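Local structure of sulfate adenylyltransferase (Allochromatium vinosum, 4DNX) at residues 1-5 / 184-188; 50-55 / 282-287; 209-213 / 253-257; 356-360 / 374-378; 142-146 / 269-273. The protein catalyses the transfer of the adenylyl group of ATP to sulfate, giving adenosine 5'-phosphosulfate and diphosphate. All blocks are in the same frame, centred on the assembly; numbering follows the deposited sequence. Where two conformers were deposited one is given.

Interaction 1: residues 1-5 / 184-188; sequences MIKPV and RHEIQ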
# COMPACT_ATOMS: atom_id res chain seq x y z
N MET A 1 -10.47 10.94 -16.39
CA MET A 1 -9.48 11.32 -15.35
C MET A 1 -8.70 12.54 -15.85
O MET A 1 -8.49 12.69 -17.05
CB MET A 1 -8.55 10.12 -15.05
CG MET A 1 -7.54 10.31 -13.89
SD MET A 1 -7.85 9.20 -12.47
CE MET A 1 -9.62 9.16 -12.59
N ILE A 2 -8.34 13.44 -14.94
CA ILE A 2 -7.50 14.58 -15.29
C ILE A 2 -6.18 14.04 -15.83
O ILE A 2 -5.66 13.01 -15.34
CB ILE A 2 -7.25 15.49 -14.05
CG1 ILE A 2 -6.61 16.82 -14.47
CG2 ILE A 2 -6.42 14.75 -12.93
CD1 ILE A 2 -6.72 17.92 -13.40
N LYS A 3 -5.66 14.68 -16.88
CA LYS A 3 -4.41 14.16 -17.45
C LYS A 3 -3.22 14.35 -16.51
O LYS A 3 -3.20 15.29 -15.72
CB LYS A 3 -4.15 14.78 -18.84
CG LYS A 3 -3.80 16.27 -18.80
CD LYS A 3 -3.52 16.85 -20.21
CE LYS A 3 -2.39 16.10 -20.96
NZ LYS A 3 -1.02 16.01 -20.29
N PRO A 4 -2.24 13.44 -16.58
CA PRO A 4 -0.99 13.66 -15.85
C PRO A 4 -0.31 14.92 -16.40
O PRO A 4 -0.61 15.37 -17.53
CB PRO A 4 -0.14 12.42 -16.17
CG PRO A 4 -1.16 11.37 -16.67
CD PRO A 4 -2.24 12.17 -17.33
N VAL A 5 0.62 15.49 -15.64
CA VAL A 5 1.26 16.70 -16.13
C VAL A 5 2.30 16.35 -17.19
O VAL A 5 3.17 15.57 -16.91
CB VAL A 5 1.94 17.51 -14.97
CG1 VAL A 5 2.42 18.86 -15.53
CG2 VAL A 5 0.92 17.76 -13.83
N ARG A 184 -4.33 7.18 -8.43
CA ARG A 184 -5.07 7.31 -9.71
C ARG A 184 -5.97 6.08 -10.00
O ARG A 184 -7.13 6.23 -10.40
CB ARG A 184 -4.05 7.61 -10.87
CG ARG A 184 -4.55 7.96 -12.27
CD ARG A 184 -3.31 8.52 -13.06
NE ARG A 184 -3.12 9.99 -12.91
CZ ARG A 184 -3.75 10.88 -13.68
NH1 ARG A 184 -4.64 10.49 -14.62
NH2 ARG A 184 -3.56 12.18 -13.49
N HIS A 185 -5.45 4.86 -9.77
CA HIS A 185 -6.24 3.63 -10.00
C HIS A 185 -7.47 3.61 -9.11
O HIS A 185 -8.57 3.31 -9.60
CB HIS A 185 -5.39 2.40 -9.68
CG HIS A 185 -4.36 2.09 -10.72
ND1 HIS A 185 -3.15 1.48 -10.41
CD2 HIS A 185 -4.33 2.33 -12.04
CE1 HIS A 185 -2.44 1.34 -11.51
NE2 HIS A 185 -3.14 1.82 -12.52
N GLU A 186 -7.26 3.90 -7.82
CA GLU A 186 -8.35 3.90 -6.83
C GLU A 186 -9.42 4.97 -7.09
O GLU A 186 -10.61 4.67 -6.96
CB GLU A 186 -7.81 4.01 -5.42
CG GLU A 186 -8.89 4.11 -4.34
CD GLU A 186 -8.42 3.66 -2.96
OE1 GLU A 186 -9.30 3.53 -2.09
OE2 GLU A 186 -7.18 3.44 -2.76
N ILE A 187 -9.01 6.18 -7.47
CA ILE A 187 -10.00 7.23 -7.87
C ILE A 187 -10.84 6.69 -9.02
O ILE A 187 -12.09 6.84 -9.06
CB ILE A 187 -9.30 8.55 -8.28
CG1 ILE A 187 -8.76 9.24 -7.02
CG2 ILE A 187 -10.28 9.45 -9.06
CD1 ILE A 187 -7.79 10.41 -7.30
N GLN A 188 -10.17 6.02 -9.95
CA GLN A 188 -10.81 5.57 -11.17
C GLN A 188 -11.89 4.60 -10.85
O GLN A 188 -13.05 4.72 -11.32
CB GLN A 188 -9.78 4.87 -12.04
CG GLN A 188 -9.25 5.75 -13.06
CD GLN A 188 -9.92 5.53 -14.37
OE1 GLN A 188 -11.12 5.23 -14.43
NE2 GLN A 188 -9.15 5.65 -15.45
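Arg184 reaches out from helix 180-190 and holds the extended N-terminal segment 1-5 by one backbone oxygen. Both terminal nitrogens of its guanidinium point at Ile2 O, NH1 at 2.8 Å and NH2 at 2.9 Å from that atom. The oxygen lies close to the guanidinium plane; NH1 meets it nearly in line with the carbonyl bond, whereas NH2 comes from above the carbonyl plane. Pro4 closes one face of the group, its CG sitting 4.0 Å from Arg184 CZ and over the centre of the plane. This end is the tight one: beyond it, Arg184 NE bonds to Asn286 O, so the flat group is fixed along more than one edge and its rotation is set.

The other end is looser and faces solvent. Met1, an exposed residue, lays its side chain obliquely across the arginine stem, with SD 3.5 Å from Arg184 CG. Bends at chi2 (114°) and chi3 (-33°) bring CE down onto the helix, where it touches Gln188 CG at 3.5 Å and Ile187 CG2 at 3.6 Å. Gln188, partly exposed, also packs on Glu252 of the second subunit.

Because Arg184 bonds a neutral carbonyl here, its positive charge probably has no counter-ion within the two segments; the two bonds themselves ask nothing of the Ile2 side chain, so the anchorage is probably mainly through the backbone.

Interaction 2: residues 50-55 / 282-287; sequences GYFSPL and YFRQNM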
# COMPACT_ATOMS: atom_id res chain seq x y z
N GLY A 50 5.82 8.10 -9.08
CA GLY A 50 5.05 8.75 -10.17
C GLY A 50 4.58 10.18 -9.85
O GLY A 50 3.96 10.85 -10.70
N TYR A 51 4.85 10.66 -8.64
CA TYR A 51 4.44 12.02 -8.29
C TYR A 51 5.15 13.10 -9.15
O TYR A 51 4.58 14.17 -9.41
CB TYR A 51 4.73 12.27 -6.82
CG TYR A 51 3.75 11.56 -5.89
CD1 TYR A 51 2.41 11.98 -5.81
CD2 TYR A 51 4.17 10.49 -5.07
CE1 TYR A 51 1.50 11.33 -4.96
CE2 TYR A 51 3.32 9.83 -4.20
CZ TYR A 51 1.96 10.27 -4.15
OH TYR A 51 1.10 9.64 -3.28
N PHE A 52 6.41 12.84 -9.56
CA PHE A 52 7.15 13.82 -10.35
C PHE A 52 7.23 13.41 -11.82
O PHE A 52 8.10 13.83 -12.59
CB PHE A 52 8.56 14.04 -9.76
CG PHE A 52 8.58 14.75 -8.42
CD1 PHE A 52 7.44 15.35 -7.84
CD2 PHE A 52 9.77 14.78 -7.72
CE1 PHE A 52 7.53 16.01 -6.61
CE2 PHE A 52 9.87 15.44 -6.45
CZ PHE A 52 8.78 16.02 -5.90
N SER A 53 6.23 12.64 -12.25
CA SER A 53 6.15 12.29 -13.66
C SER A 53 5.96 13.50 -14.60
O SER A 53 5.32 14.49 -14.17
CB SER A 53 4.92 11.37 -13.89
OG SER A 53 4.74 11.04 -15.28
N PRO A 54 6.85 13.60 -15.57
CA PRO A 54 7.30 12.48 -16.40
C PRO A 54 8.83 12.53 -16.31
O PRO A 54 9.53 11.99 -17.19
CB PRO A 54 6.83 12.85 -17.82
CG PRO A 54 6.94 14.32 -17.85
CD PRO A 54 6.50 14.76 -16.45
N LEU A 55 9.38 13.19 -15.28
CA LEU A 55 10.84 13.34 -15.22
C LEU A 55 11.56 12.01 -14.97
O LEU A 55 11.04 11.11 -14.29
CB LEU A 55 11.24 14.36 -14.13
CG LEU A 55 11.18 15.84 -14.55
CD1 LEU A 55 9.82 16.25 -15.02
CD2 LEU A 55 11.55 16.70 -13.35
N TYR A 282 1.31 20.38 -8.69
CA TYR A 282 1.85 19.51 -9.74
C TYR A 282 1.66 18.03 -9.40
O TYR A 282 1.08 17.26 -10.21
CB TYR A 282 3.32 19.84 -9.89
CG TYR A 282 4.01 19.11 -11.04
CD1 TYR A 282 4.36 17.76 -10.92
CD2 TYR A 282 4.33 19.79 -12.19
CE1 TYR A 282 4.98 17.08 -12.01
CE2 TYR A 282 4.96 19.16 -13.28
CZ TYR A 282 5.27 17.80 -13.17
OH TYR A 282 5.87 17.19 -14.25
N PHE A 283 2.12 17.61 -8.22
CA PHE A 283 2.02 16.18 -7.90
C PHE A 283 0.61 15.70 -7.56
O PHE A 283 0.29 14.51 -7.77
CB PHE A 283 3.13 15.65 -6.97
CG PHE A 283 3.10 16.14 -5.54
CD1 PHE A 283 2.27 15.55 -4.59
CD2 PHE A 283 4.09 17.04 -5.12
CE1 PHE A 283 2.34 15.97 -3.21
CE2 PHE A 283 4.19 17.47 -3.77
CZ PHE A 283 3.32 16.92 -2.81
N ARG A 284 -0.23 16.64 -7.13
CA ARG A 284 -1.63 16.29 -6.88
C ARG A 284 -2.36 16.08 -8.19
O ARG A 284 -3.30 15.27 -8.27
CB ARG A 284 -2.31 17.36 -6.01
CG ARG A 284 -2.33 17.02 -4.52
CD ARG A 284 -1.01 16.93 -3.99
NE ARG A 284 -0.81 16.55 -2.56
CZ ARG A 284 -0.30 17.31 -1.58
NH1 ARG A 284 -0.08 18.61 -1.73
NH2 ARG A 284 0.02 16.74 -0.41
N GLN A 285 -1.99 16.81 -9.23
CA GLN A 285 -2.60 16.55 -10.56
C GLN A 285 -2.15 15.17 -11.01
O GLN A 285 -2.97 14.38 -11.53
CB GLN A 285 -2.23 17.63 -11.59
CG GLN A 285 -2.91 17.37 -12.96
CD GLN A 285 -2.67 18.47 -13.98
OE1 GLN A 285 -2.67 19.66 -13.64
NE2 GLN A 285 -2.53 18.07 -15.25
N ASN A 286 -0.86 14.87 -10.83
CA ASN A 286 -0.38 13.52 -11.21
C ASN A 286 -1.12 12.34 -10.53
O ASN A 286 -1.38 11.33 -11.15
CB ASN A 286 1.14 13.39 -11.02
CG ASN A 286 1.90 13.92 -12.21
OD1 ASN A 286 1.34 14.02 -13.30
ND2 ASN A 286 3.18 14.23 -12.01
N MET A 287 -1.49 12.51 -9.26
CA MET A 287 -2.22 11.49 -8.53
C MET A 287 -3.73 11.44 -8.91
O MET A 287 -4.38 10.44 -8.60
CB MET A 287 -1.97 11.62 -7.02
CG MET A 287 -2.95 12.52 -6.36
SD MET A 287 -2.43 12.78 -4.63
CE MET A 287 -3.91 13.67 -4.05
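Asn286 ND2, on helix 274-287, bonds two carbonyl oxygens of the turn at 50-55: Tyr51 O at 3.0 Å, nearly straight at 171°, and Ser53 O at 3.1 Å. Tyr51 O lies in the amide plane, although the nitrogen stands well above the plane of that carbonyl. Ser53 O takes a second bond from Tyr282 OH at 2.8 Å, and the two donors reach it from opposite faces of its plane. Asn286 OD1 is occupied by Val5 N, which fixes which end of the amide faces the turn. An alanine at Asn286 would remove the amide, and is likely to leave Tyr51 O without its straight donor and Val5 N without its acceptor.

Apolar contacts centre on Phe283. Phe283 CB faces Tyr51 CB at 3.7 Å, and chi1 of 68°, with the ring between the backbone N and the carbonyl carbon, sets the ring beside those of Tyr51 and Phe52. The Tyr51 and Phe283 rings meet obliquely with planes at 78°, while Phe283 CD2 comes to the edge of the Phe52 ring, 3.9 Å from its CE1. Farther along, Met287 CB touches Tyr51 CE1, and Tyr51 OH bonds to Arg178 O and His227 NE2 beyond the contact.

Gly50, the first residue past the preceding helix, closes it in a Schellman motif and starts a type I beta turn to Ser53; this helix-end turn of the PUA-like domain is docked on a helix of the Rossmann-like ATP-sulfurylase domain.

Interaction 3: residues 209-213 / 253-257; sequences EELCK and LYFPP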
# COMPACT_ATOMS: atom_id res chain seq x y z
N GLU A 209 -12.12 19.49 8.86
CA GLU A 209 -13.14 18.58 8.32
C GLU A 209 -14.13 19.39 7.47
O GLU A 209 -14.47 19.02 6.32
CB GLU A 209 -13.87 17.91 9.48
CG GLU A 209 -15.11 17.14 9.08
CD GLU A 209 -15.99 16.73 10.27
OE1 GLU A 209 -15.51 16.57 11.44
OE2 GLU A 209 -17.20 16.59 10.02
N GLU A 210 -14.60 20.49 8.05
CA GLU A 210 -15.58 21.33 7.38
C GLU A 210 -14.97 22.07 6.19
O GLU A 210 -15.67 22.34 5.22
CB GLU A 210 -16.22 22.30 8.39
CG GLU A 210 -17.03 21.58 9.51
CD GLU A 210 -18.21 20.77 9.00
OE1 GLU A 210 -18.61 19.82 9.73
OE2 GLU A 210 -18.76 21.08 7.91
N LEU A 211 -13.67 22.39 6.23
CA LEU A 211 -13.02 23.01 5.10
C LEU A 211 -13.04 22.07 3.90
O LEU A 211 -13.34 22.51 2.79
CB LEU A 211 -11.57 23.32 5.42
CG LEU A 211 -10.83 24.10 4.35
CD1 LEU A 211 -11.53 25.44 4.11
CD2 LEU A 211 -9.42 24.29 4.86
N CYS A 212 -12.75 20.78 4.15
CA CYS A 212 -12.83 19.77 3.07
C CYS A 212 -14.25 19.70 2.51
O CYS A 212 -14.43 19.68 1.28
CB CYS A 212 -12.40 18.39 3.57
SG CYS A 212 -10.62 18.29 3.82
N LYS A 213 -15.25 19.72 3.39
CA LYS A 213 -16.67 19.64 2.96
C LYS A 213 -17.10 20.87 2.17
O LYS A 213 -17.82 20.72 1.15
CB LYS A 213 -17.58 19.39 4.17
CG LYS A 213 -17.38 17.99 4.71
CD LYS A 213 -18.19 17.75 6.00
CE LYS A 213 -18.16 16.31 6.42
NZ LYS A 213 -18.90 16.27 7.76
N LEU A 253 -17.37 8.16 10.36
CA LEU A 253 -18.56 8.55 11.11
C LEU A 253 -19.23 9.85 10.61
O LEU A 253 -20.44 10.04 10.80
CB LEU A 253 -18.25 8.67 12.61
CG LEU A 253 -17.74 7.41 13.35
CD1 LEU A 253 -17.49 7.72 14.82
CD2 LEU A 253 -18.73 6.22 13.22
N TYR A 254 -18.46 10.72 9.96
CA TYR A 254 -18.95 12.07 9.66
C TYR A 254 -18.98 12.41 8.15
O TYR A 254 -19.44 13.49 7.75
CB TYR A 254 -18.19 13.12 10.49
CG TYR A 254 -18.46 12.98 11.99
CD1 TYR A 254 -19.62 13.53 12.56
CD2 TYR A 254 -17.63 12.23 12.80
CE1 TYR A 254 -19.89 13.41 13.92
CE2 TYR A 254 -17.87 12.08 14.16
CZ TYR A 254 -19.01 12.67 14.71
OH TYR A 254 -19.27 12.54 16.06
N PHE A 255 -18.46 11.52 7.31
CA PHE A 255 -18.60 11.72 5.87
C PHE A 255 -19.55 10.70 5.27
O PHE A 255 -19.69 9.61 5.82
CB PHE A 255 -17.23 11.58 5.20
CG PHE A 255 -16.35 12.81 5.33
CD1 PHE A 255 -15.69 13.10 6.55
CD2 PHE A 255 -16.14 13.65 4.23
CE1 PHE A 255 -14.85 14.25 6.65
CE2 PHE A 255 -15.28 14.79 4.31
CZ PHE A 255 -14.64 15.08 5.53
N PRO A 256 -20.19 11.01 4.14
CA PRO A 256 -21.04 10.01 3.48
C PRO A 256 -20.23 8.82 2.92
O PRO A 256 -19.01 8.92 2.78
CB PRO A 256 -21.70 10.78 2.34
CG PRO A 256 -21.41 12.22 2.57
CD PRO A 256 -20.18 12.29 3.41
N PRO A 257 -20.89 7.72 2.59
CA PRO A 257 -20.20 6.57 1.97
C PRO A 257 -19.47 6.91 0.67
O PRO A 257 -19.95 7.67 -0.16
CB PRO A 257 -21.34 5.60 1.65
CG PRO A 257 -22.43 6.00 2.55
CD PRO A 257 -22.34 7.47 2.70
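Lys213 stretches from helix 206-219 across the ring of Phe255 to the end of helix 240-254. Its CB starts on the side facing the partner segment, and with CG anti to the carbonyl carbon (chi1 -70°) the chain sets out toward the ring. CG already lies 3.8 Å from Phe255 CE2. From there the chain is fully extended, carrying CD onward and bringing CE over the middle of one face, 3.7 Å from the centroid of the Phe255 ring in a CH-pi contact. NZ remains over the same face, 4.7 Å from the Phe255 centroid in a cation-pi interaction, and is gripped by two oxygens. One is Tyr254 O, 2.8 Å from Lys213 NZ, with the donor standing above the carbonyl plane. The other is Glu209 OE2, one turn back on the same helix, also 2.8 Å from Lys213 NZ and using its anti lone pair in a salt bridge.

Glu209 in turn runs past Phe255 in the opposite direction, its CG 3.8 Å from Phe255 CE1, and OE2 also meets Arg380, so the carboxylate is shared by two cations.

Phe255, in the loop between helix 240-254 and strand 260-266, is thus inserted against helix 206-219, while Tyr254 turns to Pro381 and Glu382 of helix 381-393. The two helices are successive crossovers of the parallel sheet of the Rossmann-like fold, linking strands 195-200, 223-230 and 260-266.

Interaction 4: residues 356-360 / 374-378; sequences FIQLS and PPPEF
Phe378 pushes its ring against Leu359 and Ile357, the side chains that carry this surface contact. Leu359 CB stands over the centre of one face, 3.7 Å from the Phe378 ring centroid and almost on the ring normal, a CH-pi contact. Chi1 of -165° carries Leu359 CG alongside the carbonyl carbon, and CD2 continues along the ring, 3.8 Å from Phe378 CD2 and 4.0 Å from Pro375 CD. At the far end of the ring, Ile357 CG2 meets Phe378 CZ at 3.6 Å, while Ile357 O comes to the edge, near the ring plane. Glu377 CB lies toward the rim of the opposite face, leaving the ring between two aliphatic carbons.

The next shell sets these groups in place. Phe378 N bonds to Pro375 O at 2.9 Å, which folds the proline-rich loop back on itself, and the Phe378 backbone is paired with Arg206. A serine in place of Phe378 would probably strip Leu359 and Ile357 of their shared apolar partner and open a gap between loop and strand.

Ile357 belongs to edge strand 356-357 of a three-stranded antiparallel sheet, and Ser360 N-caps helix 361-369; the loop leaving that helix thus returns to the strand that led into it.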
# COMPACT_ATOMS: atom_id res chain seq x y z
N PHE A 356 -19.26 35.02 15.80
CA PHE A 356 -18.35 33.87 15.65
C PHE A 356 -17.83 33.36 16.98
O PHE A 356 -17.65 34.11 17.91
CB PHE A 356 -17.13 34.19 14.76
CG PHE A 356 -17.49 34.53 13.34
CD1 PHE A 356 -17.99 33.56 12.47
CD2 PHE A 356 -17.31 35.83 12.87
CE1 PHE A 356 -18.33 33.88 11.16
CE2 PHE A 356 -17.64 36.17 11.55
CZ PHE A 356 -18.15 35.19 10.69
N ILE A 357 -17.55 32.06 17.05
CA ILE A 357 -16.78 31.53 18.17
C ILE A 357 -15.54 30.94 17.52
O ILE A 357 -15.61 30.25 16.48
CB ILE A 357 -17.53 30.44 18.97
CG1 ILE A 357 -18.89 30.94 19.47
CG2 ILE A 357 -16.70 29.98 20.15
CD1 ILE A 357 -19.80 29.78 19.87
N GLN A 358 -14.40 31.23 18.13
CA GLN A 358 -13.13 30.78 17.60
C GLN A 358 -12.36 30.00 18.64
O GLN A 358 -12.40 30.33 19.83
CB GLN A 358 -12.32 31.99 17.15
CG GLN A 358 -12.08 32.04 15.64
CD GLN A 358 -11.97 33.47 15.16
OE1 GLN A 358 -12.77 34.32 15.52
NE2 GLN A 358 -10.96 33.74 14.34
N LEU A 359 -11.66 28.97 18.18
CA LEU A 359 -10.82 28.16 19.06
C LEU A 359 -9.69 27.59 18.23
O LEU A 359 -9.91 26.85 17.28
CB LEU A 359 -11.61 27.02 19.72
CG LEU A 359 -10.97 26.31 20.93
CD1 LEU A 359 -10.78 27.24 22.14
CD2 LEU A 359 -11.84 25.09 21.30
N SER A 360 -8.47 27.95 18.57
CA SER A 360 -7.37 27.58 17.72
C SER A 360 -7.02 26.09 17.83
O SER A 360 -7.37 25.43 18.82
CB SER A 360 -6.15 28.44 18.05
OG SER A 360 -5.71 28.18 19.37
N PRO A 374 -12.93 19.21 23.81
CA PRO A 374 -13.34 20.54 23.34
C PRO A 374 -14.83 20.54 23.06
O PRO A 374 -15.45 19.46 22.99
CB PRO A 374 -12.52 20.75 22.05
CG PRO A 374 -11.33 19.81 22.21
CD PRO A 374 -11.91 18.61 22.93
N PRO A 375 -15.41 21.73 22.91
CA PRO A 375 -16.82 21.81 22.58
C PRO A 375 -17.10 21.10 21.26
O PRO A 375 -16.19 21.00 20.41
CB PRO A 375 -17.07 23.32 22.48
CG PRO A 375 -16.00 23.95 23.28
CD PRO A 375 -14.82 23.06 23.12
N PRO A 376 -18.30 20.55 21.09
CA PRO A 376 -18.59 19.79 19.85
C PRO A 376 -18.58 20.66 18.59
O PRO A 376 -18.53 20.12 17.48
CB PRO A 376 -19.96 19.16 20.10
CG PRO A 376 -20.58 20.01 21.18
CD PRO A 376 -19.44 20.50 22.03
N GLU A 377 -18.59 21.98 18.76
CA GLU A 377 -18.40 22.92 17.63
C GLU A 377 -16.99 22.85 17.02
O GLU A 377 -16.78 23.27 15.87
CB GLU A 377 -18.65 24.36 18.08
CG GLU A 377 -20.07 24.63 18.58
CD GLU A 377 -20.42 23.79 19.82
OE1 GLU A 377 -21.35 22.95 19.73
OE2 GLU A 377 -19.74 23.96 20.86
N PHE A 378 -16.02 22.31 17.78
CA PHE A 378 -14.63 22.30 17.34
C PHE A 378 -13.98 20.92 17.25
O PHE A 378 -12.97 20.76 16.53
CB PHE A 378 -13.79 23.21 18.23
CG PHE A 378 -14.31 24.64 18.26
CD1 PHE A 378 -14.06 25.50 17.18
CD2 PHE A 378 -15.06 25.08 19.31
CE1 PHE A 378 -14.54 26.81 17.20
CE2 PHE A 378 -15.55 26.40 19.34
CZ PHE A 378 -15.28 27.25 18.28

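Interaction 5: residues 142-146 / 269-273; sequences KHPGV and MLYAG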
# COMPACT_ATOMS: atom_id res chain seq x y z
N LYS A 142 18.54 31.82 8.24
CA LYS A 142 17.52 31.39 9.23
C LYS A 142 16.39 30.54 8.58
O LYS A 142 15.58 29.93 9.27
CB LYS A 142 16.90 32.59 9.97
CG LYS A 142 17.84 33.33 11.00
CD LYS A 142 17.23 34.67 11.50
CE LYS A 142 17.52 35.81 10.51
NZ LYS A 142 16.96 37.16 10.83
N HIS A 143 16.31 30.53 7.26
CA HIS A 143 15.23 29.82 6.61
C HIS A 143 15.66 28.34 6.56
O HIS A 143 16.75 28.02 6.06
CB HIS A 143 14.99 30.42 5.23
CG HIS A 143 13.85 29.80 4.49
ND1 HIS A 143 13.82 28.47 4.13
CD2 HIS A 143 12.72 30.36 4.00
CE1 HIS A 143 12.71 28.22 3.46
NE2 HIS A 143 12.04 29.36 3.34
N PRO A 144 14.85 27.45 7.12
CA PRO A 144 15.33 26.07 7.23
C PRO A 144 15.50 25.37 5.88
O PRO A 144 16.33 24.48 5.76
CB PRO A 144 14.25 25.37 8.09
CG PRO A 144 12.99 26.19 7.84
CD PRO A 144 13.46 27.60 7.62
N GLY A 145 14.73 25.78 4.87
CA GLY A 145 14.83 25.16 3.56
C GLY A 145 16.12 25.67 2.88
O GLY A 145 16.77 24.92 2.21
N VAL A 146 16.41 26.96 3.02
CA VAL A 146 17.67 27.55 2.55
C VAL A 146 18.86 26.79 3.16
O VAL A 146 19.83 26.43 2.42
CB VAL A 146 17.73 29.06 2.92
CG1 VAL A 146 19.15 29.62 2.78
CG2 VAL A 146 16.74 29.87 2.05
N MET A 269 9.78 18.38 3.46
CA MET A 269 9.27 19.74 3.28
C MET A 269 10.37 20.74 2.89
O MET A 269 11.48 20.72 3.47
CB MET A 269 8.63 20.24 4.59
CG MET A 269 7.37 19.50 5.02
SD MET A 269 6.98 19.89 6.78
CE MET A 269 6.61 21.64 6.67
N LEU A 270 10.06 21.62 1.93
CA LEU A 270 10.99 22.70 1.55
C LEU A 270 10.82 24.00 2.33
O LEU A 270 11.70 24.88 2.33
CB LEU A 270 10.86 23.00 0.04
CG LEU A 270 11.07 21.85 -0.93
CD1 LEU A 270 10.71 22.26 -2.33
CD2 LEU A 270 12.56 21.41 -0.92
N TYR A 271 9.67 24.14 2.98
CA TYR A 271 9.30 25.40 3.64
C TYR A 271 9.36 26.60 2.67
O TYR A 271 9.69 27.69 3.09
CB TYR A 271 10.18 25.68 4.87
CG TYR A 271 10.18 24.59 5.93
CD1 TYR A 271 9.23 24.57 6.95
CD2 TYR A 271 11.17 23.59 5.92
CE1 TYR A 271 9.25 23.56 7.94
CE2 TYR A 271 11.18 22.59 6.88
CZ TYR A 271 10.23 22.57 7.88
OH TYR A 271 10.29 21.57 8.83
N ALA A 272 9.00 26.38 1.40
CA ALA A 272 9.21 27.39 0.34
C ALA A 272 7.94 28.12 -0.07
O ALA A 272 7.90 28.84 -1.09
CB ALA A 272 9.91 26.73 -0.87
N GLY A 273 6.89 27.97 0.74
CA GLY A 273 5.67 28.80 0.57
C GLY A 273 5.12 28.71 -0.84
O GLY A 273 4.87 27.59 -1.33
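Pro144 and Tyr271 make the apolar part of the contact. Pro144 CG rests over one face of the Tyr271 ring, 3.9 Å from its centroid and displaced toward the rim, a CH-pi contact in which the side chains cross at about a right angle. The closest atom of the ring is Tyr271 CD2, 3.7 Å from Pro144 CG. Met269 CB lies toward the rim of the opposite face, so the ring is held between the proline and its own segment.

Backbone contacts lie alongside. Gly145 CA turns a hydrogen toward Leu270 O at 3.4 Å, and the absence of a side chain is what permits this approach, since a CB there would run into that oxygen. Tyr271 itself has left-handed backbone angles (phi 54°, psi 36°), which turn the loop beside the helix start.

His143 is the N-cap of helix 144-149 in the PUA-like domain: ND1 accepts from Gly145 N at 2.9 Å and from Val146 N at 3.2 Å, the latter from far out of the ring plane. The start of this helix thereby meets the loop that leads into helix 274-287, joining the PUA-like and ATP-sulfurylase parts.

The trans chi1 of His143 (-178°) sends the imidazole toward the loop; on the other side of the ring, NE2 lies 2.9 Å from Tyr271 O and is hydrogen-bonded with Tyr305 OH.

From the N terminus, interaction 1 closes first, bringing residues 1-5 back to helix 180-190. Interaction 2 opens at 50-55 inside that loop and closes beyond it on helix 274-287, so the two cross; they also touch, through Val5 packing on Tyr282 and Pro54. Interaction 5 is nested within interaction 2 and also crosses interaction 1, on the opposite side of the chain's centre. All three tie the PUA-like part to the ATP-sulfurylase part. Interaction 3 is nested inside both 2 and 5 and joins two helices of the latter part. Interaction 4 follows in series near the C terminus, tying the end of strand 356-357 to the loop between helices 361-369 and 381-393.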